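Local coordinates for purine nucleoside phosphorylase (Grouper iridovirus, PDB 3KHS), which catalyses the phosphorolysis of purine nucleosides to the free base and ribose 1-phosphate, a step of purine nucleoside salvage, at the interface of chains A and B. Numbering follows the deposited sequence. Chains: chain A/B, Purine nucleoside phosphorylase.

The interface of chains A and B. Residues chain A 195-199; chain B 142, 144, 157-159, 162, 223.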
ATOM      1  N   PRO A 195       9.813   1.197   9.061  1.00 36.58           N
ATOM      2  CA  PRO A 195      10.772   2.036   9.795  1.00 34.83           C
ATOM      3  C   PRO A 195      12.056   2.227   9.026  1.00 34.43           C
ATOM      4  O   PRO A 195      12.912   2.985   9.433  1.00 41.51           O
ATOM      5  CB  PRO A 195      10.993   1.262  11.083  1.00 36.61           C
ATOM      6  CG  PRO A 195      10.969  -0.214  10.596  1.00 33.46           C
ATOM      7  CD  PRO A 195       9.880  -0.218   9.499  1.00 39.42           C
ATOM      8  N   SER A 196      12.201   1.523   7.912  1.00 35.76           N
ATOM      9  CA  SER A 196      13.407   1.654   7.099  1.00 33.56           C
ATOM     10  C   SER A 196      13.340   2.970   6.332  1.00 36.35           C
ATOM     11  O   SER A 196      12.262   3.379   5.880  1.00 29.85           O
ATOM     12  CB  SER A 196      13.514   0.510   6.095  1.00 33.51           C
ATOM     13  OG  SER A 196      12.416   0.523   5.203  1.00 36.13           O
ATOM     14  N   PHE A 197      14.480   3.649   6.213  1.00 31.87           N
ATOM     15  CA  PHE A 197      14.511   4.898   5.471  1.00 35.12           C
ATOM     16  C   PHE A 197      14.433   4.503   3.985  1.00 36.11           C
ATOM     17  O   PHE A 197      14.735   3.343   3.614  1.00 33.32           O
ATOM     18  CB  PHE A 197      15.797   5.653   5.782  1.00 38.41           C
ATOM     19  CG  PHE A 197      15.809   6.299   7.141  1.00 44.27           C
ATOM     20  CD1 PHE A 197      14.877   7.287   7.468  1.00 45.86           C
ATOM     21  CD2 PHE A 197      16.757   5.935   8.097  1.00 45.37           C
ATOM     22  CE1 PHE A 197      14.891   7.903   8.729  1.00 44.46           C
ATOM     23  CE2 PHE A 197      16.778   6.551   9.369  1.00 45.64           C
ATOM     24  CZ  PHE A 197      15.844   7.532   9.676  1.00 42.18           C
ATOM     25  N   GLU A 198      14.029   5.431   3.127  1.00 30.49           N
ATOM     26  CA  GLU A 198      13.902   5.059   1.724  1.00 38.06           C
ATOM     27  C   GLU A 198      15.188   4.958   0.899  1.00 40.31           C
ATOM     28  O   GLU A 198      16.211   5.548   1.229  1.00 40.40           O
ATOM     29  CB  GLU A 198      12.880   5.956   1.004  1.00 38.51           C
ATOM     30  CG  GLU A 198      12.872   7.433   1.339  1.00 46.38           C
ATOM     31  CD  GLU A 198      12.392   7.747   2.743  1.00 45.11           C
ATOM     32  OE1 GLU A 198      11.372   7.171   3.181  1.00 41.79           O
ATOM     33  OE2 GLU A 198      13.046   8.587   3.406  1.00 50.34           O
ATOM     34  N   THR A 199      15.137   4.147  -0.155  1.00 35.88           N
ATOM     35  CA  THR A 199      16.268   4.010  -1.041  1.00 30.76           C
ATOM     36  C   THR A 199      16.365   5.304  -1.857  1.00 33.88           C
ATOM     37  O   THR A 199      15.406   6.073  -1.947  1.00 37.00           O
ATOM     38  CB  THR A 199      16.064   2.867  -2.071  1.00 33.95           C
ATOM     39  OG1 THR A 199      14.868   3.131  -2.819  1.00 35.95           O
ATOM     40  CG2 THR A 199      15.971   1.482  -1.394  1.00 30.86           C
TER
ATOM     41  N   ASN B 142       5.787  -3.419   5.207  1.00 30.57           N
ATOM     42  CA  ASN B 142       7.232  -3.304   5.355  1.00 36.10           C
ATOM     43  C   ASN B 142       7.694  -4.508   6.186  1.00 30.69           C
ATOM     44  O   ASN B 142       7.155  -4.779   7.246  1.00 34.76           O
ATOM     45  CB  ASN B 142       7.577  -1.996   6.072  1.00 35.26           C
ATOM     46  CG  ASN B 142       9.064  -1.702   6.038  1.00 41.33           C
ATOM     47  OD1 ASN B 142       9.849  -2.352   6.733  1.00 35.72           O
ATOM     48  ND2 ASN B 142       9.462  -0.743   5.203  1.00 30.51           N
ATOM     49  N   LEU B 144      10.083  -4.936   8.174  1.00 30.16           N
ATOM     50  CA  LEU B 144      10.634  -4.617   9.480  1.00 29.43           C
ATOM     51  C   LEU B 144       9.543  -4.079  10.376  1.00 29.84           C
ATOM     52  O   LEU B 144       9.779  -3.793  11.548  1.00 27.36           O
ATOM     53  CB  LEU B 144      11.736  -3.562   9.390  1.00 26.05           C
ATOM     54  CG  LEU B 144      12.934  -3.956   8.544  1.00 30.22           C
ATOM     55  CD1 LEU B 144      13.888  -2.795   8.463  1.00 30.00           C
ATOM     56  CD2 LEU B 144      13.603  -5.174   9.169  1.00 33.58           C
ATOM     57  N   PRO B 157      16.920   1.557  10.017  1.00 38.92           N
ATOM     58  CA  PRO B 157      18.047   1.209   9.155  1.00 35.57           C
ATOM     59  C   PRO B 157      18.099   1.996   7.851  1.00 41.54           C
ATOM     60  O   PRO B 157      17.075   2.215   7.194  1.00 41.79           O
ATOM     61  CB  PRO B 157      17.824  -0.273   8.895  1.00 38.42           C
ATOM     62  CG  PRO B 157      16.325  -0.381   8.881  1.00 34.87           C
ATOM     63  CD  PRO B 157      15.942   0.455  10.079  1.00 36.42           C
ATOM     64  N   SER B 158      19.299   2.415   7.475  1.00 39.34           N
ATOM     65  CA  SER B 158      19.473   3.142   6.234  1.00 39.27           C
ATOM     66  C   SER B 158      19.419   2.173   5.070  1.00 39.33           C
ATOM     67  O   SER B 158      19.974   1.065   5.129  1.00 37.94           O
ATOM     68  CB  SER B 158      20.818   3.866   6.199  1.00 40.32           C
ATOM     69  OG  SER B 158      21.239   4.015   4.859  1.00 42.28           O
ATOM     70  N   MET B 159      18.757   2.610   4.006  1.00 35.82           N
ATOM     71  CA  MET B 159      18.618   1.816   2.794  1.00 34.51           C
ATOM     72  C   MET B 159      19.306   2.553   1.650  1.00 38.78           C
ATOM     73  O   MET B 159      18.988   2.347   0.488  1.00 40.38           O
ATOM     74  CB  MET B 159      17.121   1.611   2.481  1.00 36.84           C
ATOM     75  CG  MET B 159      16.371   0.687   3.476  1.00 23.73           C
ATOM     76  SD  MET B 159      17.162  -0.992   3.612  1.00 33.99           S
ATOM     77  CE  MET B 159      17.423  -1.032   5.449  1.00 24.16           C
ATOM     78  N   VAL B 162      21.640  -0.509  -0.308  1.00 34.98           N
ATOM     79  CA  VAL B 162      21.212  -1.884  -0.140  1.00 31.22           C
ATOM     80  C   VAL B 162      22.067  -2.848  -0.940  1.00 34.74           C
ATOM     81  O   VAL B 162      22.415  -3.925  -0.451  1.00 39.24           O
ATOM     82  CB  VAL B 162      19.739  -2.077  -0.606  1.00 30.36           C
ATOM     83  CG1 VAL B 162      19.328  -3.532  -0.477  1.00 20.64           C
ATOM     84  CG2 VAL B 162      18.819  -1.215   0.202  1.00 24.27           C
ATOM     85  N   ILE B 223      16.023  -5.717   2.262  1.00 31.69           N
ATOM     86  CA  ILE B 223      15.847  -4.713   3.303  1.00 33.82           C
ATOM     87  C   ILE B 223      16.212  -5.369   4.643  1.00 32.02           C
ATOM     88  O   ILE B 223      16.892  -4.782   5.469  1.00 33.30           O
ATOM     89  CB  ILE B 223      14.387  -4.235   3.433  1.00 32.98           C
ATOM     90  CG1 ILE B 223      13.996  -3.380   2.227  1.00 26.97           C
ATOM     91  CG2 ILE B 223      14.216  -3.463   4.758  1.00 26.17           C
ATOM     92  CD1 ILE B 223      12.522  -2.993   2.250  1.00 22.15           C
TER
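A:Ser196 points its hydroxymethyl group into chain B, where the amide of B:Asn142 meets it tip to tip. The amide nitrogen ND2 donates to the hydroxyl OG over 3.2 Å, a nearly straight bond with the hydroxyl lying in the plane of the amide. That plane is fixed from the other end: the backbone N of B:Leu144 gives a 3.0 Å hydrogen bond to OD1 of B:Asn142, on a lone pair, which leaves ND2 turned toward the partner chain. B:Asn142 reaches across because its CG stands anti to the backbone N (chi1 -170°).

Beside this polar pair, the ring of A:Pro195, which follows a cis peptide bond, lies obliquely against B:Leu144; CG of A:Pro195 is 3.6 Å from CB of B:Leu144. CB of A:Ser196 is lined by carbons of chain B: CG of B:Met159 at 3.9 Å, the ring of B:Pro157 and CD1 of B:Leu144.

The backbone adds a second hydrogen bond, from N of A:Phe197 to O of B:Pro157 at 3.1 Å. With CG anti to its carbonyl carbon (chi1 -75°), the phenyl ring of A:Phe197 turns away from chain B, and its CD2 side stays 3.8 Å from O of B:Pro157. The carbonyl of A:Phe197 points nearly end-on at the B:Met159 side chain.

A:Phe197 and A:Glu198 are purine-site residues of this family, in a loop just before helix 200-208 that the contact probably helps to hold. The two chains meet with different surfaces, as expected in a trimer. At the far end the A:Thr199 side chain crosses that of B:Met159, its CG2 3.7 Å from O and 4.0 Å from CB of B:Met159.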